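Local coordinates for glutathione S-transferase (Rhodospirillum rubrum F11, PDB 4O7H), which probably catalyses the conjugation of glutathione to electrophilic substrates, as a dimeric glutathione S-transferase with a thioredoxin-like N-terminal domain and an all-helical C-terminal domain, at residues A[93-98]-A[163-168]; A[12-17]-A[170-175]; A[42-45]-A[51-54]. All blocks are in the same frame, centred on the assembly; numbering follows the deposited sequence.

Contact 1: A[93-98]-A[163-168]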
# COMPACT_ATOMS: atom_id res chain seq x y z
N ARG A 93 4.80 4.91 -8.29
CA ARG A 93 3.45 5.16 -8.75
C ARG A 93 2.82 3.90 -9.30
O ARG A 93 1.68 3.58 -8.95
CB ARG A 93 3.42 6.29 -9.84
CG ARG A 93 2.02 6.61 -10.33
CD ARG A 93 2.03 7.62 -11.50
NE ARG A 93 2.47 7.04 -12.77
CZ ARG A 93 1.66 6.32 -13.54
NH1 ARG A 93 0.41 6.05 -13.15
NH2 ARG A 93 2.12 5.84 -14.68
N LEU A 94 3.55 3.23 -10.17
CA LEU A 94 3.01 2.05 -10.83
C LEU A 94 2.92 0.87 -9.87
O LEU A 94 1.96 0.08 -9.92
CB LEU A 94 3.84 1.71 -12.08
CG LEU A 94 3.51 2.64 -13.25
CD1 LEU A 94 4.58 2.48 -14.30
CD2 LEU A 94 2.12 2.36 -13.81
N VAL A 95 3.91 0.73 -8.98
CA VAL A 95 3.77 -0.26 -7.89
C VAL A 95 2.44 -0.05 -7.17
O VAL A 95 1.70 -1.01 -6.92
CB VAL A 95 4.97 -0.22 -6.90
CG1 VAL A 95 4.68 -1.03 -5.66
CG2 VAL A 95 6.18 -0.78 -7.61
N ALA A 96 2.16 1.19 -6.77
CA ALA A 96 0.89 1.48 -6.11
C ALA A 96 -0.33 1.23 -7.02
O ALA A 96 -1.36 0.75 -6.53
CB ALA A 96 0.85 2.93 -5.63
N TRP A 97 -0.24 1.57 -8.28
CA TRP A 97 -1.34 1.28 -9.21
C TRP A 97 -1.75 -0.20 -9.08
O TRP A 97 -2.95 -0.54 -8.97
CB TRP A 97 -0.92 1.55 -10.62
CG TRP A 97 -2.00 1.24 -11.60
CD1 TRP A 97 -2.30 0.01 -12.11
CD2 TRP A 97 -2.92 2.17 -12.20
NE1 TRP A 97 -3.36 0.11 -12.96
CE2 TRP A 97 -3.73 1.43 -13.06
CE3 TRP A 97 -3.11 3.55 -12.11
CZ2 TRP A 97 -4.75 2.02 -13.83
CZ3 TRP A 97 -4.09 4.12 -12.85
CH2 TRP A 97 -4.90 3.38 -13.70
N PHE A 98 -0.78 -1.07 -9.08
CA PHE A 98 -1.09 -2.52 -9.05
C PHE A 98 -1.36 -3.00 -7.67
O PHE A 98 -2.30 -3.78 -7.46
CB PHE A 98 0.02 -3.33 -9.77
CG PHE A 98 -0.06 -3.13 -11.25
CD1 PHE A 98 -0.98 -3.82 -12.01
CD2 PHE A 98 0.73 -2.17 -11.83
CE1 PHE A 98 -1.09 -3.53 -13.39
CE2 PHE A 98 0.59 -1.87 -13.18
CZ PHE A 98 -0.31 -2.57 -13.94
N ASP A 163 7.18 -3.67 -13.23
CA ASP A 163 6.92 -4.87 -14.03
C ASP A 163 6.71 -6.10 -13.13
O ASP A 163 5.80 -6.91 -13.35
CB ASP A 163 8.12 -5.17 -14.93
CG ASP A 163 8.47 -4.01 -15.82
OD1 ASP A 163 7.89 -3.92 -16.93
OD2 ASP A 163 9.35 -3.20 -15.39
N ILE A 164 7.52 -6.19 -12.07
CA ILE A 164 7.43 -7.36 -11.20
C ILE A 164 6.05 -7.41 -10.52
O ILE A 164 5.37 -8.43 -10.50
CB ILE A 164 8.53 -7.37 -10.18
CG1 ILE A 164 9.90 -7.55 -10.88
CG2 ILE A 164 8.35 -8.53 -9.23
CD1 ILE A 164 11.03 -7.29 -9.94
N THR A 165 5.63 -6.27 -9.99
CA THR A 165 4.36 -6.17 -9.27
C THR A 165 3.18 -6.52 -10.21
O THR A 165 2.36 -7.38 -9.90
CB THR A 165 4.18 -4.77 -8.64
OG1 THR A 165 5.33 -4.47 -7.80
CG2 THR A 165 2.89 -4.72 -7.82
N ALA A 166 3.13 -5.87 -11.37
CA ALA A 166 2.06 -6.09 -12.32
C ALA A 166 2.02 -7.58 -12.78
O ALA A 166 0.93 -8.21 -12.81
CB ALA A 166 2.22 -5.18 -13.54
N ALA A 167 3.18 -8.16 -13.06
CA ALA A 167 3.26 -9.52 -13.58
C ALA A 167 2.88 -10.49 -12.46
O ALA A 167 2.28 -11.54 -12.74
CB ALA A 167 4.67 -9.81 -14.11
N CYS A 168 3.23 -10.18 -11.21
CA CYS A 168 2.93 -11.10 -10.10
C CYS A 168 1.42 -11.13 -9.86
O CYS A 168 0.82 -12.20 -9.65
CB CYS A 168 3.72 -10.79 -8.86
SG CYS A 168 5.43 -11.31 -9.00
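V95 opens the contact on the side of helix 85-119, where its CG2 methyl lies 3.8 Å from OG1 of T165 and the two branched side chains cross at about a right angle. CG2 sits beside the backbone N of V95 and CG1 anti to it (chi1 169°), and both methyls come near the threonine hydroxyl. That hydroxyl is bonded to K15 NZ and to the carbonyl O of Y161, so valine carbon lies against a buried polar group that is already satisfied.

One turn on, F98 points toward helix 161-175 and does most of the work from its side. Its CB touches CG2 of T165 at 3.7 Å, while the ring swings across the methyl of A166. This is a CH-pi contact: A166 CB stands 3.5 Å from the centroid of the F98 ring, only 4° off the ring normal. W97 CD1 covers the opposite face, again over the centre, so the phenyl is clamped between an indole edge carbon and a methyl.

The short helical segments run nearly parallel, 13° apart, with axes 8.7 Å from each other. This buried seam belongs to the helical C-terminal domain: helix 127-150 reaches F98 through I144, W190 of helix 185-195 backs A166, and helix 11-22 brings K15 against V95.

Contact 2: A[12-17]-A[170-175]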
# COMPACT_ATOMS: atom_id res chain seq x y z
N ALA A 12 2.08 -10.14 -3.09
CA ALA A 12 3.24 -9.50 -2.52
C ALA A 12 4.40 -10.46 -2.31
O ALA A 12 5.56 -10.14 -2.52
CB ALA A 12 2.88 -8.84 -1.21
N ALA A 13 4.07 -11.66 -1.85
CA ALA A 13 5.10 -12.67 -1.65
C ALA A 13 5.68 -13.13 -2.96
O ALA A 13 6.92 -13.29 -3.06
CB ALA A 13 4.56 -13.83 -0.82
N ARG A 14 4.84 -13.28 -3.98
CA ARG A 14 5.36 -13.58 -5.31
C ARG A 14 6.34 -12.52 -5.73
O ARG A 14 7.43 -12.83 -6.25
CB ARG A 14 4.24 -13.75 -6.32
CG ARG A 14 3.40 -15.02 -6.18
CD ARG A 14 2.40 -15.21 -7.34
NE ARG A 14 1.80 -16.54 -7.19
CZ ARG A 14 1.56 -17.40 -8.17
NH1 ARG A 14 1.72 -17.06 -9.43
NH2 ARG A 14 1.15 -18.62 -7.86
N LYS A 15 5.96 -11.27 -5.57
CA LYS A 15 6.84 -10.16 -5.94
C LYS A 15 8.20 -10.23 -5.27
O LYS A 15 9.23 -10.03 -5.90
CB LYS A 15 6.18 -8.80 -5.70
CG LYS A 15 7.24 -7.69 -5.63
CD LYS A 15 6.67 -6.35 -5.83
CE LYS A 15 5.73 -5.97 -4.76
NZ LYS A 15 5.31 -4.58 -5.06
N VAL A 16 8.23 -10.50 -3.96
CA VAL A 16 9.49 -10.58 -3.27
C VAL A 16 10.35 -11.76 -3.77
O VAL A 16 11.55 -11.62 -3.96
CB VAL A 16 9.27 -10.61 -1.74
CG1 VAL A 16 10.59 -10.81 -1.01
CG2 VAL A 16 8.68 -9.28 -1.23
N ARG A 17 9.73 -12.89 -4.06
CA ARG A 17 10.44 -14.00 -4.60
C ARG A 17 11.11 -13.62 -5.94
O ARG A 17 12.27 -13.95 -6.18
CB ARG A 17 9.55 -15.22 -4.86
CG ARG A 17 8.98 -15.85 -3.61
CD ARG A 17 8.27 -17.13 -3.97
NE ARG A 17 9.25 -18.20 -4.20
CZ ARG A 17 8.89 -19.45 -4.51
NH1 ARG A 17 7.61 -19.75 -4.67
NH2 ARG A 17 9.81 -20.41 -4.60
N LEU A 170 -0.86 -10.44 -12.17
CA LEU A 170 -1.42 -11.09 -13.35
C LEU A 170 -1.19 -12.57 -13.32
O LEU A 170 -2.03 -13.34 -13.83
CB LEU A 170 -0.92 -10.47 -14.64
CG LEU A 170 -1.65 -9.16 -14.99
CD1 LEU A 170 -0.90 -8.39 -16.04
CD2 LEU A 170 -3.04 -9.48 -15.53
N SER A 171 -0.10 -13.02 -12.69
CA SER A 171 0.20 -14.44 -12.63
C SER A 171 -0.86 -15.15 -11.83
O SER A 171 -1.19 -16.34 -12.09
CB SER A 171 1.60 -14.73 -12.10
OG SER A 171 1.76 -14.54 -10.71
N LEU A 172 -1.40 -14.47 -10.82
CA LEU A 172 -2.45 -15.10 -10.00
C LEU A 172 -3.80 -15.10 -10.74
O LEU A 172 -4.52 -16.10 -10.69
CB LEU A 172 -2.59 -14.43 -8.65
CG LEU A 172 -1.51 -14.93 -7.71
CD1 LEU A 172 -1.33 -13.88 -6.61
CD2 LEU A 172 -1.89 -16.30 -7.17
N ILE A 173 -4.07 -14.05 -11.51
CA ILE A 173 -5.27 -14.03 -12.37
C ILE A 173 -5.14 -15.12 -13.41
O ILE A 173 -6.12 -15.82 -13.70
CB ILE A 173 -5.51 -12.66 -13.05
CG1 ILE A 173 -5.40 -11.49 -12.03
CG2 ILE A 173 -6.88 -12.64 -13.72
CD1 ILE A 173 -6.06 -11.75 -10.68
N ASP A 174 -3.93 -15.35 -13.87
CA ASP A 174 -3.70 -16.37 -14.90
C ASP A 174 -3.81 -17.76 -14.30
O ASP A 174 -4.37 -18.65 -14.95
CB ASP A 174 -2.35 -16.14 -15.56
CG ASP A 174 -2.21 -16.77 -16.92
OD1 ASP A 174 -3.14 -16.69 -17.69
OD2 ASP A 174 -1.08 -17.27 -17.25
N TYR A 175 -3.33 -17.96 -13.09
CA TYR A 175 -3.51 -19.23 -12.39
C TYR A 175 -5.01 -19.61 -12.27
O TYR A 175 -5.38 -20.80 -12.41
CB TYR A 175 -2.83 -19.16 -11.01
CG TYR A 175 -2.60 -20.50 -10.39
CD1 TYR A 175 -3.64 -21.21 -9.85
CD2 TYR A 175 -1.33 -21.05 -10.38
CE1 TYR A 175 -3.41 -22.47 -9.28
CE2 TYR A 175 -1.08 -22.30 -9.83
CZ TYR A 175 -2.15 -23.00 -9.30
OH TYR A 175 -1.92 -24.24 -8.73
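The guanidinium of R14 is the flat group at the centre. L172 CD2 lies over one face, 3.6 Å above the plane and offset toward the rim, while S171 OG comes to the edge near the plane. The Y175 ring approaches only obliquely, its CD2 4.3 Å from R14 NH2. This is the interface between the two domains of the glutathione S-transferase fold: helix 11-22 follows the first strand of the thioredoxin-like domain, and helix 161-175 belongs to the helical one.

The axes of the short segments stay 11.1 Å apart and cross at 119°, too far for backbones to meet, so R14 spans the distance. Its chain is extended from CG to NE, which carries the charged end over to the second helix, and the aliphatic part packs on the way: CD is 3.9 Å from CG of L172. The leucine crosses the arginine obliquely, touching CD with its CG and the NE side of the guanidinium with CD2.

Buried as it is, the head group has several partners. NE bonds to the carbonyl O of G8 and NH1 also to the hydroxyl of Y217, which together should fix the rotation of the plane. The hydroxyl of Y175 is bonded instead to the backbone of I211 and I208. S171 OG, placed between its backbone N and carbonyl carbon, is bonded to the C168 carbonyl O one turn back, and it accepts from R14 NH1 at 2.8 Å, with an N-H...O angle of 148° and OG tilted 16° out of the guanidinium plane.

Contact 3: A[42-45]-A[51-54]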
# COMPACT_ATOMS: atom_id res chain seq x y z
N LEU A 42 2.60 -15.11 14.24
CA LEU A 42 2.08 -13.84 14.69
C LEU A 42 3.06 -13.11 15.57
O LEU A 42 3.17 -11.89 15.54
CB LEU A 42 0.78 -14.04 15.49
CG LEU A 42 -0.49 -14.14 14.69
CD1 LEU A 42 -1.66 -14.44 15.63
CD2 LEU A 42 -0.75 -12.86 13.91
N ALA A 43 3.80 -13.87 16.41
CA ALA A 43 4.81 -13.25 17.24
C ALA A 43 5.88 -12.58 16.39
O ALA A 43 6.38 -11.55 16.76
CB ALA A 43 5.47 -14.27 18.19
N MET A 44 6.22 -13.19 15.27
CA MET A 44 7.22 -12.62 14.37
C MET A 44 6.68 -11.43 13.54
O MET A 44 7.37 -10.42 13.37
CB MET A 44 7.70 -13.73 13.42
CG MET A 44 8.64 -13.25 12.36
SD MET A 44 9.19 -14.58 11.28
CE MET A 44 7.70 -15.04 10.52
N ASN A 45 5.44 -11.58 13.06
CA ASN A 45 4.70 -10.55 12.34
C ASN A 45 3.29 -10.37 12.82
O ASN A 45 2.38 -11.13 12.52
CB ASN A 45 4.61 -10.88 10.84
CG ASN A 45 3.84 -9.80 10.11
OD1 ASN A 45 3.61 -8.76 10.68
ND2 ASN A 45 3.50 -10.01 8.86
N PRO A 51 4.50 -11.47 2.75
CA PRO A 51 5.84 -12.02 3.02
C PRO A 51 6.51 -11.48 4.25
O PRO A 51 6.24 -10.35 4.72
CB PRO A 51 6.65 -11.60 1.80
CG PRO A 51 6.00 -10.30 1.38
CD PRO A 51 4.55 -10.43 1.69
N VAL A 52 7.41 -12.31 4.79
CA VAL A 52 8.34 -11.88 5.82
C VAL A 52 9.73 -12.40 5.42
O VAL A 52 9.89 -13.62 5.16
CB VAL A 52 7.97 -12.47 7.20
CG1 VAL A 52 8.97 -12.02 8.24
CG2 VAL A 52 6.57 -12.01 7.59
N LEU A 53 10.71 -11.52 5.39
CA LEU A 53 12.10 -11.86 5.11
C LEU A 53 12.89 -11.92 6.41
O LEU A 53 12.81 -10.97 7.22
CB LEU A 53 12.72 -10.84 4.17
CG LEU A 53 14.19 -11.02 3.74
CD1 LEU A 53 14.34 -12.19 2.79
CD2 LEU A 53 14.70 -9.73 3.15
N VAL A 54 13.64 -13.02 6.60
CA VAL A 54 14.55 -13.13 7.78
C VAL A 54 15.98 -13.37 7.24
O VAL A 54 16.25 -14.35 6.51
CB VAL A 54 14.13 -14.24 8.75
CG1 VAL A 54 15.01 -14.18 10.00
CG2 VAL A 54 12.65 -14.14 9.07
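Apolar packing carries most of this contact, and M44 supplies it from the last turn of helix 39-44. The thioether reaches V52 tip to tip: SD lies 4.0 Å from V52 CG1, and the terminal CE comes equally near the same methyl. V54, two residues further along strand 52-54, is met by the sulfur alone, obliquely, with its CG2 4.1 Å from M44 SD. The methionine runs out straight, with CG anti to the backbone N (chi1 175°), and bends only at its last torsion (chi3 64°), which leaves SD in touch with both valines and CE turned to V52. Y5 and T60, on the strands flanking 52-54, also touch M44, so the side chain rests on one face of the sheet.

The second kind of contact sets a polar side chain against carbon. N45, the first residue to leave helical geometry after the helix, crosses V52 obliquely; V52 CG2 lies 3.9 Å from N45 ND2 and 4.0 Å from N45 CB. The two branches of V52 are therefore shared out, CG1 to the methionine and CG2 to the asparagine.

No hydrogen bond joins the two segments themselves. The amide of N45 is instead engaged by the connecting loop, with ND2 giving a bond to the carbonyl O of E49 and OD1 taking one from the backbone N of E47.

That loop leads to P51, preceded by a cis peptide bond, as at the conserved cis-proline position of thioredoxin-like folds. The chemistry suggests a division of labour: apolar packing of thioether and methyls holds the helix end against the sheet, while the two bonds of the buried asparagine amide probably steady the turn that leads to the cis-proline.

Contact 3 closes first along the chain, inside the N-terminal thioredoxin-like domain; contact 1 follows in the helical domain, and both are nested within the long loop that contact 2 closes between the two domains. Contacts 1 and 2 share helix 161-175, have centres about 10 Å apart and touch directly, K15 NZ lying 2.7 Å from T165 OG1 in a probable hydrogen bond. Contact 3 is about 19 Å from contact 2 between centres, yet P51 packs on A12, A13 and V16. Contacts 1 and 3, about 23 Å apart between centres, do not touch. Helix 11-22 thus sits between sheet and helical bundle, linking the two domains.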